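Probable fimbrial chaperone YadV (Escherichia coli K-12, PDB 5GHU) probably acts as a periplasmic chaperone that folds fimbrial pilin subunits and holds them ready for assembly at the usher. Local coordinates at residues Leu23-Lys26 with Pro30-Val33; Val33-Asp38 with Gln68-Met73; Leu138-Ser143 with Val204-Ile209. All coordinates share one frame; numbering follows the deposited sequence.

Contact 1 of 3, residues Leu23-Lys26 with Pro30-Val33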
ATOM      1  N   LEU A  23      -1.820  12.577  12.550  1.00 26.23           N
ATOM      2  CA  LEU A  23      -1.626  13.687  11.608  1.00 26.73           C
ATOM      3  C   LEU A  23      -0.868  14.830  12.296  1.00 29.16           C
ATOM      4  O   LEU A  23      -1.124  15.160  13.480  1.00 32.55           O
ATOM      5  CB  LEU A  23      -2.965  14.213  11.124  1.00 30.06           C
ATOM      6  CG  LEU A  23      -3.905  13.125  10.592  1.00 28.24           C
ATOM      7  CD1 LEU A  23      -5.201  13.802  10.148  1.00 29.35           C
ATOM      8  CD2 LEU A  23      -3.264  12.325   9.417  1.00 28.07           C
ATOM      9  N   GLU A  24      -0.012  15.508  11.527  1.00 31.11           N
ATOM     10  CA  GLU A  24       0.670  16.710  12.013  1.00 31.86           C
ATOM     11  C   GLU A  24       0.585  17.784  10.954  1.00 33.29           C
ATOM     12  O   GLU A  24       0.780  17.497   9.780  1.00 36.51           O
ATOM     13  CB  GLU A  24       2.129  16.442  12.305  1.00 32.94           C
ATOM     14  CG  GLU A  24       2.348  15.431  13.421  1.00 40.46           C
ATOM     15  CD  GLU A  24       2.057  16.038  14.811  1.00 35.01           C
ATOM     16  OE1 GLU A  24       2.161  17.268  14.965  1.00 36.29           O
ATOM     17  OE2 GLU A  24       1.717  15.272  15.735  1.00 43.59           O
ATOM     18  N   ASN A  25       0.339  19.011  11.379  1.00 31.87           N
ATOM     19  CA  ASN A  25       0.350  20.169  10.484  1.00 36.48           C
ATOM     20  C   ASN A  25       1.722  20.821  10.544  1.00 36.18           C
ATOM     21  O   ASN A  25       2.038  21.529  11.496  1.00 37.26           O
ATOM     22  CB  ASN A  25      -0.755  21.146  10.869  1.00 37.86           C
ATOM     23  CG  ASN A  25      -0.844  22.337   9.919  1.00 41.97           C
ATOM     24  OD1 ASN A  25       0.009  22.502   9.038  1.00 37.40           O
ATOM     25  ND2 ASN A  25      -1.854  23.190  10.120  1.00 40.79           N
ATOM     26  N   LYS A  26       2.549  20.559   9.542  1.00 39.25           N
ATOM     27  CA  LYS A  26       3.909  21.095   9.487  1.00 41.46           C
ATOM     28  C   LYS A  26       3.939  22.516   8.938  1.00 45.85           C
ATOM     29  O   LYS A  26       5.001  23.129   8.896  1.00 49.48           O
ATOM     30  CB  LYS A  26       4.811  20.211   8.620  1.00 47.43           C
ATOM     31  CG  LYS A  26       4.890  18.745   9.046  1.00 58.76           C
ATOM     32  CD  LYS A  26       5.534  18.570  10.420  1.00 73.27           C
ATOM     33  CE  LYS A  26       7.016  18.953  10.399  1.00 85.70           C
ATOM     34  NZ  LYS A  26       7.672  18.910  11.745  1.00 91.04           N
ATOM     35  N   PRO A  30      -3.361  27.333  10.077  1.00 50.63           N
ATOM     36  CA  PRO A  30      -4.226  26.251  10.494  1.00 46.02           C
ATOM     37  C   PRO A  30      -4.933  25.707   9.305  1.00 46.58           C
ATOM     38  O   PRO A  30      -5.061  26.410   8.338  1.00 48.50           O
ATOM     39  CB  PRO A  30      -5.235  26.923  11.384  1.00 53.32           C
ATOM     40  CG  PRO A  30      -5.198  28.332  11.010  1.00 59.42           C
ATOM     41  CD  PRO A  30      -3.827  28.626  10.560  1.00 56.51           C
ATOM     42  N   LEU A  31      -5.384  24.472   9.389  1.00 42.96           N
ATOM     43  CA  LEU A  31      -6.111  23.859   8.270  1.00 39.03           C
ATOM     44  C   LEU A  31      -7.334  23.088   8.763  1.00 38.59           C
ATOM     45  O   LEU A  31      -7.326  22.561   9.873  1.00 44.12           O
ATOM     46  CB  LEU A  31      -5.194  22.905   7.493  1.00 36.72           C
ATOM     47  CG  LEU A  31      -4.053  23.426   6.612  1.00 48.26           C
ATOM     48  CD1 LEU A  31      -3.340  24.547   7.251  1.00 58.67           C
ATOM     49  CD2 LEU A  31      -3.042  22.328   6.313  1.00 51.21           C
ATOM     50  N   LEU A  32      -8.388  23.048   7.948  1.00 38.29           N
ATOM     51  CA  LEU A  32      -9.486  22.099   8.141  1.00 37.81           C
ATOM     52  C   LEU A  32      -9.039  20.816   7.493  1.00 42.07           C
ATOM     53  O   LEU A  32      -8.583  20.854   6.360  1.00 39.62           O
ATOM     54  CB  LEU A  32     -10.786  22.607   7.507  1.00 40.33           C
ATOM     55  CG  LEU A  32     -11.099  23.933   8.181  1.00 49.03           C
ATOM     56  CD1 LEU A  32     -12.291  24.630   7.509  1.00 54.01           C
ATOM     57  CD2 LEU A  32     -11.340  23.689   9.658  1.00 54.08           C
ATOM     58  N   VAL A  33      -9.153  19.692   8.201  1.00 34.89           N
ATOM     59  CA  VAL A  33      -8.680  18.426   7.675  1.00 33.75           C
ATOM     60  C   VAL A  33      -9.724  17.317   7.768  1.00 36.89           C
ATOM     61  O   VAL A  33     -10.259  17.040   8.832  1.00 39.35           O
ATOM     62  CB  VAL A  33      -7.422  17.995   8.451  1.00 32.64           C
ATOM     63  CG1 VAL A  33      -6.847  16.669   7.882  1.00 36.86           C
ATOM     64  CG2 VAL A  33      -6.409  19.141   8.417  1.00 34.78           C
TER
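Leu23 and Val33 supply the apolar part of this contact. Leu23 CD1 lies 4.0 Å from Val33 CG1; the two side chains slide past each other in opposite directions, and one methyl of each does the touching. With Val33 CG1 anti to the backbone N (chi1 -178°), that branch is the one that meets the leucine.

The second kind of approach sets an amide against hydrocarbon. Asn25 extends from its strand with CG anti to the backbone N (chi1 -177°), which carries the flat carboxamide across to the start of strand 31-38. There Asn25 ND2 comes within 3.5 Å of Leu31 CD1 and 3.9 Å of Pro30 CA. Leu31 CD2, on the other branch of the leucine, is 4.1 Å from Asn25 OD1, and the methyls therefore border both polar ends of the amide.

What holds that amide lies just beyond the two segments. Asn25 ND2 donates to the backbone oxygens of Ile62 and Asn29, and OD1 accepts from Gly27 N, closing an Asx turn where the chain leaves strand 19-25. With both polar atoms engaged, the rotation of this buried group is fixed.

The contact lies where the chain passes from one layer of the immunoglobulin-like N-terminal domain to the other: strands 19-25 and 31-38 follow each other in sequence and face each other through their side chains. Ile3 of strand 3-5 touches Asn25 and Leu31, whereas Val92 of strand 86-95 and Ile62 of strand 53-62 pack against both Leu23 and Val33.

Contact 2 of 3, residues Val33-Asp38 with Gln68-Met73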
ATOM      1  N   VAL A  33      -9.153  19.692   8.201  1.00 34.89           N
ATOM      2  CA  VAL A  33      -8.680  18.426   7.675  1.00 33.75           C
ATOM      3  C   VAL A  33      -9.724  17.317   7.768  1.00 36.89           C
ATOM      4  O   VAL A  33     -10.259  17.040   8.832  1.00 39.35           O
ATOM      5  CB  VAL A  33      -7.422  17.995   8.451  1.00 32.64           C
ATOM      6  CG1 VAL A  33      -6.847  16.669   7.882  1.00 36.86           C
ATOM      7  CG2 VAL A  33      -6.409  19.141   8.417  1.00 34.78           C
ATOM      8  N   GLN A  34      -9.991  16.663   6.649  1.00 35.03           N
ATOM      9  CA  GLN A  34     -10.946  15.557   6.616  1.00 34.75           C
ATOM     10  C   GLN A  34     -10.191  14.249   6.502  1.00 39.70           C
ATOM     11  O   GLN A  34      -9.236  14.170   5.726  1.00 36.84           O
ATOM     12  CB  GLN A  34     -11.896  15.668   5.424  1.00 33.41           C
ATOM     13  CG  GLN A  34     -12.830  16.806   5.509  1.00 39.88           C
ATOM     14  CD  GLN A  34     -13.865  16.705   4.430  1.00 51.64           C
ATOM     15  OE1 GLN A  34     -13.828  17.442   3.446  1.00 60.17           O
ATOM     16  NE2 GLN A  34     -14.820  15.821   4.628  1.00 57.42           N
ATOM     17  N   SER A  35     -10.645  13.247   7.243  1.00 30.55           N
ATOM     18  CA  SER A  35     -10.029  11.929   7.277  1.00 29.78           C
ATOM     19  C   SER A  35     -11.116  10.912   6.976  1.00 29.66           C
ATOM     20  O   SER A  35     -12.195  10.983   7.572  1.00 34.93           O
ATOM     21  CB  SER A  35      -9.411  11.624   8.657  1.00 34.57           C
ATOM     22  OG  SER A  35      -8.482  12.623   9.026  1.00 36.06           O
ATOM     23  N   TRP A  36     -10.841   9.960   6.097  1.00 30.98           N
ATOM     24  CA  TRP A  36     -11.790   8.881   5.893  1.00 30.51           C
ATOM     25  C   TRP A  36     -11.142   7.668   5.268  1.00 32.11           C
ATOM     26  O   TRP A  36     -10.018   7.742   4.727  1.00 28.99           O
ATOM     27  CB  TRP A  36     -12.971   9.365   5.020  1.00 34.83           C
ATOM     28  CG  TRP A  36     -12.642   9.511   3.521  1.00 32.74           C
ATOM     29  CD1 TRP A  36     -12.806   8.558   2.549  1.00 33.91           C
ATOM     30  CD2 TRP A  36     -12.118  10.674   2.847  1.00 31.22           C
ATOM     31  NE1 TRP A  36     -12.403   9.047   1.317  1.00 34.20           N
ATOM     32  CE2 TRP A  36     -11.999  10.347   1.472  1.00 32.37           C
ATOM     33  CE3 TRP A  36     -11.749  11.955   3.268  1.00 33.51           C
ATOM     34  CZ2 TRP A  36     -11.491  11.232   0.536  1.00 32.60           C
ATOM     35  CZ3 TRP A  36     -11.273  12.850   2.323  1.00 36.47           C
ATOM     36  CH2 TRP A  36     -11.166  12.484   0.957  1.00 33.84           C
ATOM     37  N   LEU A  37     -11.865   6.546   5.323  1.00 28.70           N
ATOM     38  CA  LEU A  37     -11.456   5.316   4.654  1.00 28.92           C
ATOM     39  C   LEU A  37     -12.363   5.015   3.466  1.00 32.43           C
ATOM     40  O   LEU A  37     -13.602   5.130   3.546  1.00 34.88           O
ATOM     41  CB  LEU A  37     -11.489   4.142   5.628  1.00 28.03           C
ATOM     42  CG  LEU A  37     -10.339   4.159   6.646  1.00 30.83           C
ATOM     43  CD1 LEU A  37     -10.717   3.471   7.940  1.00 40.91           C
ATOM     44  CD2 LEU A  37      -9.157   3.492   6.055  1.00 27.75           C
ATOM     45  N   ASP A  38     -11.754   4.615   2.359  1.00 29.30           N
ATOM     46  CA  ASP A  38     -12.548   4.064   1.250  1.00 31.52           C
ATOM     47  C   ASP A  38     -11.803   2.950   0.495  1.00 34.28           C
ATOM     48  O   ASP A  38     -10.800   2.433   0.988  1.00 30.23           O
ATOM     49  CB  ASP A  38     -13.008   5.199   0.306  1.00 37.41           C
ATOM     50  CG  ASP A  38     -11.863   5.918  -0.394  1.00 37.03           C
ATOM     51  OD1 ASP A  38     -10.769   5.357  -0.569  1.00 36.81           O
ATOM     52  OD2 ASP A  38     -12.082   7.087  -0.806  1.00 43.65           O
ATOM     53  N   GLN A  68      -3.188  15.861  15.406  1.00 33.96           N
ATOM     54  CA  GLN A  68      -4.475  15.271  15.704  1.00 32.50           C
ATOM     55  C   GLN A  68      -4.337  13.777  15.497  1.00 31.52           C
ATOM     56  O   GLN A  68      -3.870  13.337  14.450  1.00 29.77           O
ATOM     57  CB  GLN A  68      -5.549  15.819  14.750  1.00 33.93           C
ATOM     58  CG  GLN A  68      -6.931  15.177  14.888  1.00 34.00           C
ATOM     59  CD  GLN A  68      -7.542  15.456  16.237  1.00 42.79           C
ATOM     60  OE1 GLN A  68      -7.681  16.622  16.636  1.00 43.34           O
ATOM     61  NE2 GLN A  68      -7.892  14.403  16.962  1.00 38.66           N
ATOM     62  N   THR A  69      -4.747  12.997  16.486  1.00 30.38           N
ATOM     63  CA  THR A  69      -4.838  11.558  16.304  1.00 28.78           C
ATOM     64  C   THR A  69      -6.207  11.175  15.760  1.00 29.98           C
ATOM     65  O   THR A  69      -7.226  11.627  16.269  1.00 31.52           O
ATOM     66  CB  THR A  69      -4.583  10.835  17.609  1.00 29.99           C
ATOM     67  OG1 THR A  69      -3.254  11.141  18.003  1.00 32.85           O
ATOM     68  CG2 THR A  69      -4.672   9.319  17.406  1.00 31.62           C
ATOM     69  N   ILE A  70      -6.211  10.317  14.722  1.00 27.89           N
ATOM     70  CA  ILE A  70      -7.461   9.840  14.130  1.00 30.10           C
ATOM     71  C   ILE A  70      -7.650   8.394  14.566  1.00 29.02           C
ATOM     72  O   ILE A  70      -6.766   7.582  14.396  1.00 28.06           O
ATOM     73  CB  ILE A  70      -7.434   9.918  12.593  1.00 27.64           C
ATOM     74  CG1 ILE A  70      -7.109  11.353  12.153  1.00 27.29           C
ATOM     75  CG2 ILE A  70      -8.760   9.419  11.971  1.00 29.89           C
ATOM     76  CD1 ILE A  70      -8.123  12.453  12.584  1.00 30.03           C
ATOM     77  N   LYS A  71      -8.822   8.068  15.072  1.00 28.96           N
ATOM     78  CA  LYS A  71      -9.085   6.706  15.500  1.00 27.42           C
ATOM     79  C   LYS A  71      -9.821   5.980  14.372  1.00 29.85           C
ATOM     80  O   LYS A  71     -10.880   6.433  13.894  1.00 33.21           O
ATOM     81  CB  LYS A  71      -9.912   6.716  16.809  1.00 31.22           C
ATOM     82  CG  LYS A  71     -10.499   5.349  17.183  1.00 41.84           C
ATOM     83  CD  LYS A  71     -11.250   5.407  18.500  1.00 57.64           C
ATOM     84  CE  LYS A  71     -10.284   5.522  19.670  1.00 68.19           C
ATOM     85  NZ  LYS A  71     -10.985   5.442  20.990  1.00 79.06           N
ATOM     86  N   LEU A  72      -9.268   4.857  13.930  1.00 27.64           N
ATOM     87  CA  LEU A  72      -9.897   4.077  12.865  1.00 25.85           C
ATOM     88  C   LEU A  72     -10.528   2.869  13.509  1.00 32.65           C
ATOM     89  O   LEU A  72      -9.894   2.190  14.317  1.00 32.95           O
ATOM     90  CB  LEU A  72      -8.885   3.648  11.812  1.00 26.99           C
ATOM     91  CG  LEU A  72      -8.057   4.782  11.237  1.00 27.18           C
ATOM     92  CD1 LEU A  72      -6.963   4.152  10.313  1.00 29.30           C
ATOM     93  CD2 LEU A  72      -8.941   5.824  10.501  1.00 26.36           C
ATOM     94  N   MET A  73     -11.779   2.599  13.174  1.00 31.33           N
ATOM     95  CA  MET A  73     -12.508   1.563  13.885  1.00 30.56           C
ATOM     96  C   MET A  73     -13.311   0.670  12.936  1.00 31.63           C
ATOM     97  O   MET A  73     -14.125   1.164  12.164  1.00 35.05           O
ATOM     98  CB  MET A  73     -13.430   2.190  14.914  1.00 38.33           C
ATOM     99  CG  MET A  73     -14.051   1.156  15.763  1.00 38.55           C
ATOM    100  SD  MET A  73     -15.016   1.840  17.125  1.00 49.85           S
ATOM    101  CE  MET A  73     -13.855   2.838  18.024  1.00 32.37           C
TER
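Ser35 and Ile70 meet with matching first torsions: OG of Ser35 (chi1 -56°) and CG1 of Ile70 (chi1 -55°) both lie beside the backbone N and anti to the carbonyl carbon. The second torsion of Ile70, -62°, then folds CD1 back, so that Ser35 OG sits 3.6 Å from Ile70 CD1 and is equally near CG1. The other branch of the isoleucine, Ile70 CG2, lies 4.0 Å from Ser35 CB. A small polar side chain thus rests against the forked flank of a larger apolar one.

Two residues further along both strands, Leu37 and Leu72 cross at a slant and touch by single methyls, CD1 of Leu37 being 3.9 Å from CD2 of Leu72. Leu120 of strand 114-123 packs on both leucines, and Leu23 of strand 19-25 on both Ser35 and Ile70.

The residue between the two contact positions of strand 31-38, Trp36, points away from strand 67-74. Trp36 NE1 donates to Asp38 OD2 at 2.9 Å; the acceptor lies in the indole plane, but the donor approaches from above the carboxylate plane. On the other strand, Gln68 NE2 binds the backbone O of Thr69 at 2.9 Å.

The two layers of the N-terminal sandwich are therefore joined here by dispersion between alternate inward side chains, with the serine hydroxyl as the one polar side-chain group among the four that touch, while the Trp36-Asp38 and Gln68-Thr69 hydrogen bonds stay within their own strands; Thr69 OG1 also bonds Arg22 of strand 19-25.

Contact 3 of 3, residues Leu138-Ser143 with Val204-Ile209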
ATOM      1  N   LEU A 138       6.461 -15.141  -3.790  1.00 17.57           N
ATOM      2  CA  LEU A 138       5.966 -14.835  -5.168  1.00 17.15           C
ATOM      3  C   LEU A 138       6.687 -15.659  -6.208  1.00 18.57           C
ATOM      4  O   LEU A 138       7.929 -15.896  -6.122  1.00 19.58           O
ATOM      5  CB  LEU A 138       6.129 -13.347  -5.513  1.00 16.85           C
ATOM      6  CG  LEU A 138       5.433 -12.379  -4.530  1.00 17.18           C
ATOM      7  CD1 LEU A 138       5.716 -10.896  -4.963  1.00 19.31           C
ATOM      8  CD2 LEU A 138       3.887 -12.652  -4.516  1.00 17.50           C
ATOM      9  N   LYS A 139       5.910 -16.104  -7.206  1.00 17.34           N
ATOM     10  CA  LYS A 139       6.511 -16.787  -8.355  1.00 18.68           C
ATOM     11  C   LYS A 139       6.441 -15.892  -9.573  1.00 19.82           C
ATOM     12  O   LYS A 139       5.404 -15.295  -9.879  1.00 20.82           O
ATOM     13  CB  LYS A 139       5.778 -18.112  -8.639  1.00 19.95           C
ATOM     14  CG  LYS A 139       5.752 -19.030  -7.416  1.00 23.83           C
ATOM     15  CD  LYS A 139       7.171 -19.339  -7.035  1.00 36.32           C
ATOM     16  CE  LYS A 139       7.259 -20.416  -5.967  1.00 59.72           C
ATOM     17  NZ  LYS A 139       8.567 -20.341  -5.221  1.00 66.98           N
ATOM     18  N   TRP A 140       7.554 -15.842 -10.290  1.00 17.79           N
ATOM     19  CA  TRP A 140       7.678 -14.962 -11.443  1.00 18.94           C
ATOM     20  C   TRP A 140       7.855 -15.705 -12.739  1.00 19.52           C
ATOM     21  O   TRP A 140       8.583 -16.705 -12.818  1.00 20.73           O
ATOM     22  CB  TRP A 140       8.930 -14.069 -11.255  1.00 18.57           C
ATOM     23  CG  TRP A 140       8.908 -13.234  -9.994  1.00 16.99           C
ATOM     24  CD1 TRP A 140       9.148 -13.665  -8.683  1.00 16.92           C
ATOM     25  CD2 TRP A 140       8.631 -11.831  -9.903  1.00 19.33           C
ATOM     26  NE1 TRP A 140       9.030 -12.602  -7.838  1.00 19.26           N
ATOM     27  CE2 TRP A 140       8.727 -11.470  -8.535  1.00 17.42           C
ATOM     28  CE3 TRP A 140       8.358 -10.828 -10.873  1.00 19.63           C
ATOM     29  CZ2 TRP A 140       8.483 -10.193  -8.089  1.00 16.35           C
ATOM     30  CZ3 TRP A 140       8.130  -9.516 -10.422  1.00 19.77           C
ATOM     31  CH2 TRP A 140       8.218  -9.201  -9.050  1.00 18.83           C
ATOM     32  N   PHE A 141       7.168 -15.227 -13.781  1.00 19.76           N
ATOM     33  CA  PHE A 141       7.178 -15.840 -15.119  1.00 19.92           C
ATOM     34  C   PHE A 141       7.215 -14.813 -16.215  1.00 22.87           C
ATOM     35  O   PHE A 141       6.646 -13.722 -16.066  1.00 22.00           O
ATOM     36  CB  PHE A 141       5.872 -16.669 -15.340  1.00 21.09           C
ATOM     37  CG  PHE A 141       5.642 -17.683 -14.274  1.00 20.51           C
ATOM     38  CD1 PHE A 141       5.011 -17.333 -13.079  1.00 20.88           C
ATOM     39  CD2 PHE A 141       6.130 -18.960 -14.435  1.00 24.72           C
ATOM     40  CE1 PHE A 141       4.824 -18.255 -12.106  1.00 21.03           C
ATOM     41  CE2 PHE A 141       5.889 -19.913 -13.480  1.00 27.96           C
ATOM     42  CZ  PHE A 141       5.256 -19.553 -12.306  1.00 25.34           C
ATOM     43  N   TRP A 142       7.866 -15.166 -17.339  1.00 23.51           N
ATOM     44  CA  TRP A 142       7.761 -14.337 -18.508  1.00 25.58           C
ATOM     45  C   TRP A 142       6.329 -14.403 -18.946  1.00 31.90           C
ATOM     46  O   TRP A 142       5.707 -15.481 -18.902  1.00 33.53           O
ATOM     47  CB  TRP A 142       8.639 -14.831 -19.665  1.00 27.25           C
ATOM     48  CG  TRP A 142      10.065 -14.499 -19.536  1.00 29.77           C
ATOM     49  CD1 TRP A 142      11.102 -15.363 -19.292  1.00 30.21           C
ATOM     50  CD2 TRP A 142      10.644 -13.197 -19.665  1.00 29.91           C
ATOM     51  NE1 TRP A 142      12.291 -14.671 -19.254  1.00 32.32           N
ATOM     52  CE2 TRP A 142      12.040 -13.341 -19.476  1.00 36.28           C
ATOM     53  CE3 TRP A 142      10.111 -11.925 -19.890  1.00 31.19           C
ATOM     54  CZ2 TRP A 142      12.927 -12.258 -19.558  1.00 33.62           C
ATOM     55  CZ3 TRP A 142      10.996 -10.840 -19.961  1.00 33.52           C
ATOM     56  CH2 TRP A 142      12.382 -11.018 -19.782  1.00 35.11           C
ATOM     57  N   SER A 143       5.830 -13.266 -19.407  1.00 28.27           N
ATOM     58  CA  SER A 143       4.488 -13.133 -19.928  1.00 35.30           C
ATOM     59  C   SER A 143       4.693 -12.629 -21.358  1.00 53.55           C
ATOM     60  O   SER A 143       5.417 -11.651 -21.568  1.00 64.59           O
ATOM     61  CB  SER A 143       3.685 -12.147 -19.117  1.00 32.33           C
ATOM     62  OG  SER A 143       2.370 -11.999 -19.569  1.00 41.59           O
ATOM     63  N   VAL A 204      15.086 -11.380 -11.805  1.00 22.35           N
ATOM     64  CA  VAL A 204      14.307 -10.296 -11.234  1.00 20.58           C
ATOM     65  C   VAL A 204      14.909  -9.883  -9.914  1.00 20.85           C
ATOM     66  O   VAL A 204      15.378 -10.738  -9.151  1.00 22.43           O
ATOM     67  CB  VAL A 204      12.825 -10.742 -11.028  1.00 23.74           C
ATOM     68  CG1 VAL A 204      12.020  -9.713 -10.240  1.00 23.32           C
ATOM     69  CG2 VAL A 204      12.228 -10.952 -12.386  1.00 28.49           C
ATOM     70  N   HIS A 205      14.980  -8.572  -9.677  1.00 18.73           N
ATOM     71  CA  HIS A 205      15.378  -8.084  -8.362  1.00 18.45           C
ATOM     72  C   HIS A 205      14.300  -7.077  -7.925  1.00 19.48           C
ATOM     73  O   HIS A 205      13.774  -6.342  -8.758  1.00 20.91           O
ATOM     74  CB  HIS A 205      16.782  -7.439  -8.436  1.00 20.20           C
ATOM     75  CG  HIS A 205      17.301  -6.992  -7.099  1.00 19.41           C
ATOM     76  ND1 HIS A 205      16.980  -5.774  -6.549  1.00 19.17           N
ATOM     77  CD2 HIS A 205      18.052  -7.638  -6.180  1.00 21.47           C
ATOM     78  CE1 HIS A 205      17.574  -5.658  -5.372  1.00 20.02           C
ATOM     79  NE2 HIS A 205      18.203  -6.793  -5.109  1.00 21.96           N
ATOM     80  N   PHE A 206      14.008  -6.988  -6.624  1.00 18.23           N
ATOM     81  CA  PHE A 206      12.982  -6.039  -6.201  1.00 16.56           C
ATOM     82  C   PHE A 206      13.197  -5.639  -4.758  1.00 18.97           C
ATOM     83  O   PHE A 206      13.956  -6.276  -3.996  1.00 19.26           O
ATOM     84  CB  PHE A 206      11.554  -6.649  -6.406  1.00 19.14           C
ATOM     85  CG  PHE A 206      11.321  -7.936  -5.647  1.00 18.39           C
ATOM     86  CD1 PHE A 206      11.036  -7.876  -4.254  1.00 20.00           C
ATOM     87  CD2 PHE A 206      11.408  -9.175  -6.280  1.00 19.32           C
ATOM     88  CE1 PHE A 206      10.855  -9.043  -3.556  1.00 20.01           C
ATOM     89  CE2 PHE A 206      11.183 -10.362  -5.560  1.00 19.33           C
ATOM     90  CZ  PHE A 206      10.903 -10.260  -4.196  1.00 18.94           C
ATOM     91  N   TYR A 207      12.532  -4.544  -4.410  1.00 17.74           N
ATOM     92  CA  TYR A 207      12.363  -4.153  -3.013  1.00 17.38           C
ATOM     93  C   TYR A 207      10.889  -4.059  -2.728  1.00 17.29           C
ATOM     94  O   TYR A 207      10.175  -3.195  -3.254  1.00 18.16           O
ATOM     95  CB  TYR A 207      13.027  -2.808  -2.747  1.00 18.49           C
ATOM     96  CG  TYR A 207      14.554  -2.853  -2.950  1.00 20.58           C
ATOM     97  CD1 TYR A 207      15.381  -3.335  -1.946  1.00 20.23           C
ATOM     98  CD2 TYR A 207      15.114  -2.433  -4.133  1.00 20.10           C
ATOM     99  CE1 TYR A 207      16.775  -3.357  -2.094  1.00 22.21           C
ATOM    100  CE2 TYR A 207      16.490  -2.459  -4.287  1.00 23.42           C
ATOM    101  CZ  TYR A 207      17.299  -2.943  -3.266  1.00 23.77           C
ATOM    102  OH  TYR A 207      18.712  -2.966  -3.406  1.00 25.53           O
ATOM    103  N   ALA A 208      10.419  -5.013  -1.939  1.00 16.79           N
ATOM    104  CA  ALA A 208       9.052  -4.930  -1.428  1.00 17.74           C
ATOM    105  C   ALA A 208       9.025  -4.104  -0.159  1.00 16.60           C
ATOM    106  O   ALA A 208      10.051  -3.599   0.292  1.00 18.57           O
ATOM    107  CB  ALA A 208       8.520  -6.359  -1.186  1.00 17.43           C
ATOM    108  N   ILE A 209       7.820  -3.915   0.402  1.00 17.60           N
ATOM    109  CA  ILE A 209       7.671  -2.988   1.536  1.00 18.25           C
ATOM    110  C   ILE A 209       7.076  -3.730   2.707  1.00 19.09           C
ATOM    111  O   ILE A 209       6.082  -4.422   2.563  1.00 20.45           O
ATOM    112  CB  ILE A 209       6.738  -1.806   1.179  1.00 18.75           C
ATOM    113  CG1 ILE A 209       7.321  -1.131  -0.071  1.00 21.77           C
ATOM    114  CG2 ILE A 209       6.703  -0.813   2.383  1.00 22.84           C
ATOM    115  CD1 ILE A 209       6.337  -0.122  -0.680  1.00 22.48           C
TER
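In the immunoglobulin-like sandwich of the C-terminal domain, Trp140 of strand 139-143 reaches across the core to Val204 and Phe206 of strand 203-209, which belongs to the opposing sheet. Val204 CG1 forms a CH-pi contact over one face of the indole: it lies 3.8 Å from the centroid of the six-membered ring of Trp140 and only 6° off its normal. From there Val204 CG1 is almost equidistant from the carbons below it, 3.9 Å from both CE3 and CZ3 of Trp140. With CG1 anti to its own backbone N (chi1 171°), Val204 directs this branch at the ring, and CG2 stays near the CE3 corner.

Phe206 approaches the same indole closely but with little overlap. Its ring plane is turned 22° from that of Trp140, and the centroids are 5.5 Å apart; the approach is carried by Phe206 CD2, 3.6 Å from Trp140 CZ2, and by Phe206 CE2, 3.9 Å from Trp140 NE1. Beyond the pair, Phe163 stacks edge-to-face on Phe206, and Leu151, Val153 and Ala220 touch Trp140.

Contact between the segments is thus carried by dispersion, with a CH-pi component centred on the benzene half of the indole. A broad rigid ring from one sheet is met by an aliphatic and an aromatic neighbour from the other, joining the two layers here with no hydrogen bond between the two segments.

Overall arrangement
Contacts 1 and 2 form one continuous core in the N-terminal domain. Their centres are 13 Å apart, they share Val33, and Leu23 CD1 of contact 1 lies 3.7 Å from both Ser35 OG and Ile70 CG1 of contact 2; Leu23 N also probably bonds Gln68 O, at 2.9 Å. Contact 3 fastens the sandwich of the C-terminal domain separately. Its centre is about 38 Å from that of contact 1 and 33 Å from that of contact 2, with nearest atoms about 18 and 17 Å away. Strand 114-123, packed on contact 2, probably corresponds to the strand that pairs with bound pilins in related chaperones.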